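Local coordinates for DNA mimic protein DMP12 (Neisseria meningitidis MC58, PDB 3W1O) that mimics DNA, binding the dimeric histone-like protein HU at its DNA-binding sites and partly preventing HU from binding DNA, at residues 19-24 against 114-119; 25-30 against 34-39. All blocks are in the same frame, centred on the assembly; numbering follows the deposited sequence.

Contact 1: 19-24 against 114-119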
ATOM      1  N   SER A  19      -1.618 -18.604  -1.637  1.00 26.96           N
ATOM      2  CA  SER A  19      -0.207 -18.408  -1.903  1.00 28.62           C
ATOM      3  C   SER A  19       0.112 -18.099  -3.367  1.00 26.97           C
ATOM      4  O   SER A  19       1.132 -17.475  -3.656  1.00 27.27           O
ATOM      5  CB  SER A  19       0.588 -19.593  -1.366  1.00 28.13           C
ATOM      6  OG  SER A  19       0.225 -20.715  -2.086  1.00 34.63           O
ATOM      7  N   GLU A  20      -0.745 -18.504  -4.290  1.00 26.89           N
ATOM      8  CA  GLU A  20      -0.407 -18.232  -5.682  1.00 26.94           C
ATOM      9  C   GLU A  20      -0.564 -16.727  -5.919  1.00 26.97           C
ATOM     10  O   GLU A  20      -1.607 -16.131  -5.540  1.00 25.69           O
ATOM     11  CB  GLU A  20      -1.224 -19.071  -6.663  1.00 27.33           C
ATOM     12  CG  GLU A  20      -0.522 -19.080  -8.011  1.00 31.82           C
ATOM     13  CD  GLU A  20      -1.232 -19.849  -9.070  1.00 41.49           C
ATOM     14  OE1 GLU A  20      -1.925 -20.824  -8.720  1.00 46.48           O
ATOM     15  OE2 GLU A  20      -1.065 -19.499 -10.267  1.00 44.79           O
ATOM     16  N   TYR A  21       0.483 -16.110  -6.469  1.00 26.02           N
ATOM     17  CA  TYR A  21       0.538 -14.641  -6.530  1.00 26.73           C
ATOM     18  C   TYR A  21      -0.616 -14.073  -7.345  1.00 26.73           C
ATOM     19  O   TYR A  21      -1.280 -13.129  -6.901  1.00 25.78           O
ATOM     20  CB  TYR A  21       1.887 -14.138  -7.089  1.00 26.81           C
ATOM     21  CG  TYR A  21       2.047 -12.661  -6.963  1.00 27.46           C
ATOM     22  CD1 TYR A  21       2.518 -12.092  -5.783  1.00 28.14           C
ATOM     23  CD2 TYR A  21       1.695 -11.812  -8.017  1.00 29.67           C
ATOM     24  CE1 TYR A  21       2.645 -10.745  -5.638  1.00 31.49           C
ATOM     25  CE2 TYR A  21       1.828 -10.462  -7.887  1.00 28.51           C
ATOM     26  CZ  TYR A  21       2.302  -9.928  -6.681  1.00 31.34           C
ATOM     27  OH  TYR A  21       2.442  -8.563  -6.545  1.00 34.45           O
ATOM     28  N   THR A  22      -0.864 -14.647  -8.528  1.00 27.07           N
ATOM     29  CA  THR A  22      -1.939 -14.148  -9.405  1.00 28.96           C
ATOM     30  C   THR A  22      -3.276 -14.214  -8.685  1.00 29.03           C
ATOM     31  O   THR A  22      -4.098 -13.258  -8.745  1.00 28.86           O
ATOM     32  CB  THR A  22      -2.005 -14.921 -10.721  1.00 30.36           C
ATOM     33  OG1 THR A  22      -0.813 -14.636 -11.470  1.00 33.88           O
ATOM     34  CG2 THR A  22      -3.200 -14.439 -11.555  1.00 33.40           C
ATOM     35  N   GLU A  23      -3.463 -15.317  -7.974  1.00 28.64           N
ATOM     36  CA  GLU A  23      -4.648 -15.519  -7.144  1.00 30.00           C
ATOM     37  C   GLU A  23      -4.766 -14.512  -5.983  1.00 28.80           C
ATOM     38  O   GLU A  23      -5.899 -14.168  -5.617  1.00 28.53           O
ATOM     39  CB  GLU A  23      -4.679 -16.929  -6.579  1.00 30.39           C
ATOM     40  CG  GLU A  23      -5.072 -17.965  -7.585  1.00 37.59           C
ATOM     41  CD  GLU A  23      -5.152 -19.362  -6.968  1.00 44.77           C
ATOM     42  OE1 GLU A  23      -4.518 -20.292  -7.518  1.00 47.79           O
ATOM     43  OE2 GLU A  23      -5.841 -19.523  -5.936  1.00 47.94           O
ATOM     44  N   MET A  24      -3.644 -14.060  -5.403  1.00 27.37           N
ATOM     45  CA  MET A  24      -3.686 -13.021  -4.339  1.00 26.06           C
ATOM     46  C   MET A  24      -4.155 -11.710  -4.948  1.00 26.42           C
ATOM     47  O   MET A  24      -4.936 -10.967  -4.353  1.00 25.03           O
ATOM     48  CB  MET A  24      -2.310 -12.741  -3.700  1.00 28.50           C
ATOM     49  CG  MET A  24      -1.747 -13.848  -2.901  1.00 24.53           C
ATOM     50  SD  MET A  24      -0.009 -13.551  -2.385  1.00 31.19           S
ATOM     51  CE  MET A  24      -0.253 -12.385  -1.001  1.00 32.35           C
ATOM     52  N   THR A 114       2.705  -9.989   4.232  1.00 25.20           N
ATOM     53  CA  THR A 114       3.469  -9.139   3.319  1.00 24.71           C
ATOM     54  C   THR A 114       2.492  -8.139   2.731  1.00 21.05           C
ATOM     55  O   THR A 114       1.331  -8.425   2.582  1.00 22.66           O
ATOM     56  CB  THR A 114       4.201  -9.981   2.237  1.00 26.90           C
ATOM     57  OG1 THR A 114       5.401 -10.479   2.849  1.00 29.59           O
ATOM     58  CG2 THR A 114       4.612  -9.163   1.028  1.00 26.06           C
ATOM     59  N   VAL A 115       2.974  -6.946   2.518  1.00 19.86           N
ATOM     60  CA  VAL A 115       2.174  -5.905   1.851  1.00 20.01           C
ATOM     61  C   VAL A 115       2.525  -5.889   0.377  1.00 18.60           C
ATOM     62  O   VAL A 115       3.700  -5.899   0.029  1.00 22.24           O
ATOM     63  CB  VAL A 115       2.421  -4.562   2.521  1.00 18.80           C
ATOM     64  CG1 VAL A 115       1.877  -3.413   1.690  1.00 19.74           C
ATOM     65  CG2 VAL A 115       1.707  -4.558   3.882  1.00 17.66           C
ATOM     66  N   ILE A 116       1.524  -5.872  -0.492  1.00 18.57           N
ATOM     67  CA  ILE A 116       1.770  -5.801  -1.941  1.00 18.52           C
ATOM     68  C   ILE A 116       1.352  -4.455  -2.503  1.00 18.55           C
ATOM     69  O   ILE A 116       0.298  -3.914  -2.114  1.00 16.13           O
ATOM     70  CB  ILE A 116       0.932  -6.885  -2.612  1.00 20.08           C
ATOM     71  CG1 ILE A 116       1.461  -8.257  -2.117  1.00 24.36           C
ATOM     72  CG2 ILE A 116       0.982  -6.760  -4.138  1.00 19.93           C
ATOM     73  CD1 ILE A 116       0.576  -9.368  -2.465  1.00 29.20           C
ATOM     74  N   PHE A 117       2.184  -3.904  -3.384  1.00 17.87           N
ATOM     75  CA  PHE A 117       1.713  -2.806  -4.212  1.00 19.70           C
ATOM     76  C   PHE A 117       1.532  -3.408  -5.599  1.00 18.97           C
ATOM     77  O   PHE A 117       2.474  -3.974  -6.139  1.00 20.53           O
ATOM     78  CB  PHE A 117       2.737  -1.659  -4.315  1.00 19.30           C
ATOM     79  CG  PHE A 117       3.125  -0.993  -3.011  1.00 22.72           C
ATOM     80  CD1 PHE A 117       2.471  -1.256  -1.807  1.00 29.32           C
ATOM     81  CD2 PHE A 117       4.130  -0.055  -3.007  1.00 28.74           C
ATOM     82  CE1 PHE A 117       2.876  -0.610  -0.599  1.00 31.27           C
ATOM     83  CE2 PHE A 117       4.528   0.597  -1.802  1.00 33.06           C
ATOM     84  CZ  PHE A 117       3.889   0.303  -0.620  1.00 28.30           C
ATOM     85  N   HIS A 118       0.357  -3.261  -6.183  1.00 18.87           N
ATOM     86  CA  HIS A 118       0.117  -3.847  -7.535  1.00 19.47           C
ATOM     87  C   HIS A 118      -0.529  -2.816  -8.459  1.00 20.29           C
ATOM     88  O   HIS A 118      -1.470  -2.157  -8.057  1.00 19.68           O
ATOM     89  CB  HIS A 118      -0.762  -5.080  -7.455  1.00 18.54           C
ATOM     90  CG  HIS A 118      -1.218  -5.561  -8.807  1.00 21.51           C
ATOM     91  ND1 HIS A 118      -0.412  -6.323  -9.633  1.00 22.28           N
ATOM     92  CD2 HIS A 118      -2.348  -5.295  -9.520  1.00 24.58           C
ATOM     93  CE1 HIS A 118      -1.049  -6.552 -10.776  1.00 25.21           C
ATOM     94  NE2 HIS A 118      -2.223  -5.938 -10.736  1.00 23.12           N
ATOM     95  N   PHE A 119      -0.024  -2.690  -9.685  1.00 21.66           N
ATOM     96  CA  PHE A 119      -0.637  -1.758 -10.645  1.00 23.84           C
ATOM     97  C   PHE A 119      -0.403  -2.375 -12.015  1.00 26.10           C
ATOM     98  O   PHE A 119       0.615  -3.048 -12.290  1.00 25.15           O
ATOM     99  CB  PHE A 119       0.063  -0.401 -10.545  1.00 23.48           C
ATOM    100  CG  PHE A 119      -0.679   0.761 -11.151  1.00 24.61           C
ATOM    101  CD1 PHE A 119      -2.053   0.719 -11.398  1.00 25.68           C
ATOM    102  CD2 PHE A 119       0.001   1.942 -11.401  1.00 29.26           C
ATOM    103  CE1 PHE A 119      -2.734   1.860 -11.904  1.00 28.35           C
ATOM    104  CE2 PHE A 119      -0.677   3.097 -11.905  1.00 29.08           C
ATOM    105  CZ  PHE A 119      -2.037   3.039 -12.159  1.00 25.79           C
ATOM    106  OXT PHE A 119      -1.292  -2.240 -12.871  1.00 28.30           O
TER

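Contact 2: 25-30 against 34-39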
ATOM      1  N   ILE A  25      -3.645 -11.405  -6.142  1.00 24.97           N
ATOM      2  CA  ILE A  25      -4.048 -10.145  -6.825  1.00 24.50           C
ATOM      3  C   ILE A  25      -5.540 -10.204  -7.162  1.00 24.56           C
ATOM      4  O   ILE A  25      -6.265  -9.226  -6.953  1.00 22.81           O
ATOM      5  CB  ILE A  25      -3.257  -9.908  -8.135  1.00 23.61           C
ATOM      6  CG1 ILE A  25      -1.752  -9.837  -7.847  1.00 24.11           C
ATOM      7  CG2 ILE A  25      -3.716  -8.598  -8.845  1.00 23.45           C
ATOM      8  CD1 ILE A  25      -1.350  -8.675  -6.907  1.00 24.40           C
ATOM      9  N   ASP A  26      -5.976 -11.345  -7.684  1.00 24.95           N
ATOM     10  CA  ASP A  26      -7.388 -11.553  -7.971  1.00 26.06           C
ATOM     11  C   ASP A  26      -8.217 -11.356  -6.705  1.00 24.79           C
ATOM     12  O   ASP A  26      -9.212 -10.669  -6.745  1.00 23.78           O
ATOM     13  CB  ASP A  26      -7.640 -12.942  -8.529  1.00 27.74           C
ATOM     14  CG  ASP A  26      -7.029 -13.156  -9.913  1.00 33.24           C
ATOM     15  OD1 ASP A  26      -6.707 -12.172 -10.641  1.00 36.64           O
ATOM     16  OD2 ASP A  26      -6.890 -14.354 -10.263  1.00 40.83           O
ATOM     17  N   TRP A  27      -7.771 -11.925  -5.585  1.00 24.53           N
ATOM     18  CA  TRP A  27      -8.439 -11.755  -4.299  1.00 23.27           C
ATOM     19  C   TRP A  27      -8.568 -10.263  -3.968  1.00 23.15           C
ATOM     20  O   TRP A  27      -9.665  -9.819  -3.590  1.00 23.36           O
ATOM     21  CB  TRP A  27      -7.713 -12.490  -3.174  1.00 24.07           C
ATOM     22  CG  TRP A  27      -8.372 -12.337  -1.845  1.00 23.31           C
ATOM     23  CD1 TRP A  27      -9.297 -13.172  -1.292  1.00 22.77           C
ATOM     24  CD2 TRP A  27      -8.133 -11.288  -0.879  1.00 20.62           C
ATOM     25  NE1 TRP A  27      -9.648 -12.714  -0.052  1.00 22.48           N
ATOM     26  CE2 TRP A  27      -8.965 -11.554   0.226  1.00 22.22           C
ATOM     27  CE3 TRP A  27      -7.289 -10.147  -0.854  1.00 23.39           C
ATOM     28  CZ2 TRP A  27      -9.008 -10.720   1.382  1.00 21.31           C
ATOM     29  CZ3 TRP A  27      -7.311  -9.317   0.286  1.00 23.35           C
ATOM     30  CH2 TRP A  27      -8.178  -9.599   1.381  1.00 24.83           C
ATOM     31  N   ALA A  28      -7.490  -9.490  -4.137  1.00 21.17           N
ATOM     32  CA  ALA A  28      -7.526  -8.075  -3.742  1.00 21.38           C
ATOM     33  C   ALA A  28      -8.580  -7.322  -4.576  1.00 22.02           C
ATOM     34  O   ALA A  28      -9.385  -6.577  -4.017  1.00 21.19           O
ATOM     35  CB  ALA A  28      -6.152  -7.468  -3.924  1.00 20.83           C
ATOM     36  N   TYR A  29      -8.562  -7.539  -5.898  1.00 22.69           N
ATOM     37  CA  TYR A  29      -9.522  -6.837  -6.783  1.00 24.59           C
ATOM     38  C   TYR A  29     -10.943  -7.247  -6.497  1.00 26.05           C
ATOM     39  O   TYR A  29     -11.864  -6.446  -6.712  1.00 26.72           O
ATOM     40  CB  TYR A  29      -9.189  -7.054  -8.266  1.00 24.18           C
ATOM     41  CG  TYR A  29      -8.099  -6.114  -8.730  1.00 25.64           C
ATOM     42  CD1 TYR A  29      -8.299  -4.724  -8.746  1.00 24.57           C
ATOM     43  CD2 TYR A  29      -6.858  -6.606  -9.127  1.00 24.72           C
ATOM     44  CE1 TYR A  29      -7.273  -3.847  -9.159  1.00 27.84           C
ATOM     45  CE2 TYR A  29      -5.841  -5.745  -9.541  1.00 25.65           C
ATOM     46  CZ  TYR A  29      -6.042  -4.382  -9.563  1.00 26.37           C
ATOM     47  OH  TYR A  29      -5.004  -3.546  -9.961  1.00 28.26           O
ATOM     48  N   LYS A  30     -11.114  -8.481  -6.011  1.00 24.76           N
ATOM     49  CA  LYS A  30     -12.429  -8.980  -5.550  1.00 26.99           C
ATOM     50  C   LYS A  30     -12.826  -8.589  -4.130  1.00 25.53           C
ATOM     51  O   LYS A  30     -13.970  -8.839  -3.725  1.00 25.29           O
ATOM     52  CB  LYS A  30     -12.476 -10.514  -5.622  1.00 26.72           C
ATOM     53  CG  LYS A  30     -12.589 -11.027  -7.061  1.00 33.15           C
ATOM     54  CD  LYS A  30     -12.106 -12.479  -7.144  1.00 38.75           C
ATOM     55  CE  LYS A  30     -13.250 -13.446  -6.929  1.00 43.63           C
ATOM     56  NZ  LYS A  30     -12.856 -14.775  -7.509  1.00 49.22           N
ATOM     57  N   SER A  34     -12.406  -4.787   1.605  1.00 23.51           N
ATOM     58  CA  SER A  34     -11.552  -5.067   2.756  1.00 22.48           C
ATOM     59  C   SER A  34     -10.796  -3.845   3.317  1.00 22.14           C
ATOM     60  O   SER A  34     -10.244  -3.029   2.572  1.00 21.50           O
ATOM     61  CB  SER A  34     -10.600  -6.250   2.451  1.00 21.54           C
ATOM     62  OG  SER A  34      -9.690  -6.432   3.533  1.00 22.91           O
ATOM     63  N   GLU A  35     -10.727  -3.761   4.650  1.00 21.48           N
ATOM     64  CA  GLU A  35      -9.900  -2.794   5.336  1.00 21.12           C
ATOM     65  C   GLU A  35      -8.413  -3.021   4.996  1.00 19.90           C
ATOM     66  O   GLU A  35      -7.574  -2.148   5.223  1.00 19.27           O
ATOM     67  CB  GLU A  35     -10.099  -2.911   6.880  1.00 21.85           C
ATOM     68  CG  GLU A  35      -9.445  -4.147   7.511  1.00 23.71           C
ATOM     69  CD  GLU A  35      -9.742  -4.236   8.990  1.00 30.87           C
ATOM     70  OE1 GLU A  35      -9.099  -3.478   9.743  1.00 28.83           O
ATOM     71  OE2 GLU A  35     -10.589  -5.059   9.377  1.00 29.32           O
ATOM     72  N   THR A  36      -8.103  -4.177   4.422  1.00 18.52           N
ATOM     73  CA  THR A  36      -6.685  -4.527   4.136  1.00 18.17           C
ATOM     74  C   THR A  36      -6.299  -4.132   2.721  1.00 19.56           C
ATOM     75  O   THR A  36      -5.166  -4.377   2.315  1.00 18.09           O
ATOM     76  CB  THR A  36      -6.385  -6.031   4.297  1.00 17.38           C
ATOM     77  OG1 THR A  36      -7.113  -6.790   3.303  1.00 18.00           O
ATOM     78  CG2 THR A  36      -6.764  -6.507   5.756  1.00 19.01           C
ATOM     79  N   VAL A  37      -7.242  -3.527   1.982  1.00 19.65           N
ATOM     80  CA  VAL A  37      -7.010  -3.203   0.584  1.00 21.08           C
ATOM     81  C   VAL A  37      -7.214  -1.719   0.422  1.00 22.08           C
ATOM     82  O   VAL A  37      -8.273  -1.171   0.833  1.00 22.86           O
ATOM     83  CB  VAL A  37      -7.918  -3.960  -0.399  1.00 21.92           C
ATOM     84  CG1 VAL A  37      -7.735  -3.381  -1.835  1.00 24.22           C
ATOM     85  CG2 VAL A  37      -7.656  -5.449  -0.386  1.00 21.41           C
ATOM     86  N   VAL A  38      -6.224  -1.038  -0.144  1.00 20.70           N
ATOM     87  CA  VAL A  38      -6.451   0.349  -0.519  1.00 21.28           C
ATOM     88  C   VAL A  38      -6.475   0.407  -2.059  1.00 22.19           C
ATOM     89  O   VAL A  38      -5.508   0.049  -2.698  1.00 20.04           O
ATOM     90  CB  VAL A  38      -5.356   1.277   0.007  1.00 22.31           C
ATOM     91  CG1 VAL A  38      -5.682   2.729  -0.354  1.00 21.78           C
ATOM     92  CG2 VAL A  38      -5.223   1.144   1.539  1.00 24.12           C
ATOM     93  N   GLU A  39      -7.568   0.901  -2.631  1.00 20.47           N
ATOM     94  CA  GLU A  39      -7.664   1.116  -4.062  1.00 21.23           C
ATOM     95  C   GLU A  39      -7.366   2.582  -4.308  1.00 22.01           C
ATOM     96  O   GLU A  39      -7.942   3.447  -3.641  1.00 23.93           O
ATOM     97  CB  GLU A  39      -9.114   0.808  -4.479  1.00 22.90           C
ATOM     98  CG  GLU A  39      -9.407   1.044  -5.926  1.00 26.59           C
ATOM     99  CD  GLU A  39     -10.879   0.829  -6.220  1.00 29.62           C
ATOM    100  OE1 GLU A  39     -11.744   1.231  -5.394  1.00 31.25           O
ATOM    101  OE2 GLU A  39     -11.139   0.262  -7.287  1.00 30.26           O
TER

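Contact 1: 19-24 against 114-119
The contact lies where the first turn of helix 21-30 rests on strand 115-118, the C-terminal strand, which lies between strands 7-10 and 72-75 in the four-stranded antiparallel sheet. Ile116 points from the strand toward the helix and meets two helix residues, Tyr21 and Met24, which lie three positions apart. Its two branches have different partners. The CG2 methyl sits against the phenol oxygen, with Ile116 CG2 3.3 Å from Tyr21 OH. The longer branch ends at CD1, and Ile116 CD1 lies 4.0 Å from Tyr21 CE1. CD1 approaches the ring obliquely. The same methyl touches the end of the methionine, with Met24 CE 3.5 Å from Ile116 CD1. That is tighter than a usual carbon-carbon contact.

The tyrosine runs alongside the isoleucine in the opposite direction. Its ring is carried toward the sheet because CG stands anti to the backbone N (chi1 -171°). Met24 bends at its last torsion (chi3 78°), and it is the CE methyl, not the sulfur, that makes the contact. No hydrogen bond joins the two segments. The Tyr21 hydroxyl is instead hydrogen-bonded to Asp72 OD1 on the neighbouring strand. His118 ND1 binds the same carboxylate oxygen, so Asp72 ties the helix start to two strands. Leu74 of strand 72-75 also packs on both Tyr21 and Ile116.

Glu20 is the N-cap residue, and its carbonyl accepts the first-turn bond from Met24 N, with Met24 N to Glu20 O at 2.9 Å. Alternation along the strand sends Ile116 and His118 toward helix 21-30, while Val115 and Phe117 point to the other side of the sheet, where Val115 meets helix 96-111. The sheet therefore carries helices on both faces: an antiparallel sheet flanked by helices, an alpha+beta arrangement.

Contact 2: 25-30 against 34-39
Trp27 points the six-membered half of its indole at the turn that leads into strand 37-40. Thr36 OG1 meets the rim of the ring, near its plane, 3.6 Å from Trp27 CH2. The two side chains cross at about a right angle. Ser34 OG comes to the same corner from an oblique direction, 4.1 Å from Trp27 CH2. Val37 runs past the indole in the opposite sense, and its CG2 methyl lies 3.9 Å from Trp27 CZ3. The indole extends this far because its CG is anti to the backbone N (chi1 -180°).

These partners belong to the connection from helix to edge strand. After helix 21-30 and a short connection, a type I beta turn from Ser34 to Val37 leads into edge strand 37-40. The turn is closed by Val37 N to Ser34 O at 3.1 Å. A side-chain bond adds to it: Ser34 OG donates to Thr36 OG1 at 2.6 Å. Thr36 OG1 is also hydrogen-bonded to Cys11 O, so two polar partners hold the oxygen that faces the indole edge.

One residue further along the helix, Ala28, with only a methyl side chain, lies where the helix and strand backbones are nearest. The Ala28 and Val37 CA atoms are 6.5 Å apart, and Ala28 CB is 4.3 Å from Val37 CG2. Phe10 of strand 7-10 packs against both residues.

Overall arrangement
Contacts 1 and 2 use successive parts of helix 21-30, and their centres are about 9 Å apart. Along the chain, contact 2 is nested within the loop closed by contact 1. It joins the helix to the strand that follows it, whereas contact 1 brings in the C-terminal strand. Both reach the same antiparallel sheet, in which strand 7-10 lies between 37-40 and 115-118. The contacts also touch: Ile25 packs on Ile116, and His118 CD2 lies 3.2 Å from Tyr29 OH. One helix thus touches all four strands and links early and late parts of the chain in the monomer that mimics DNA.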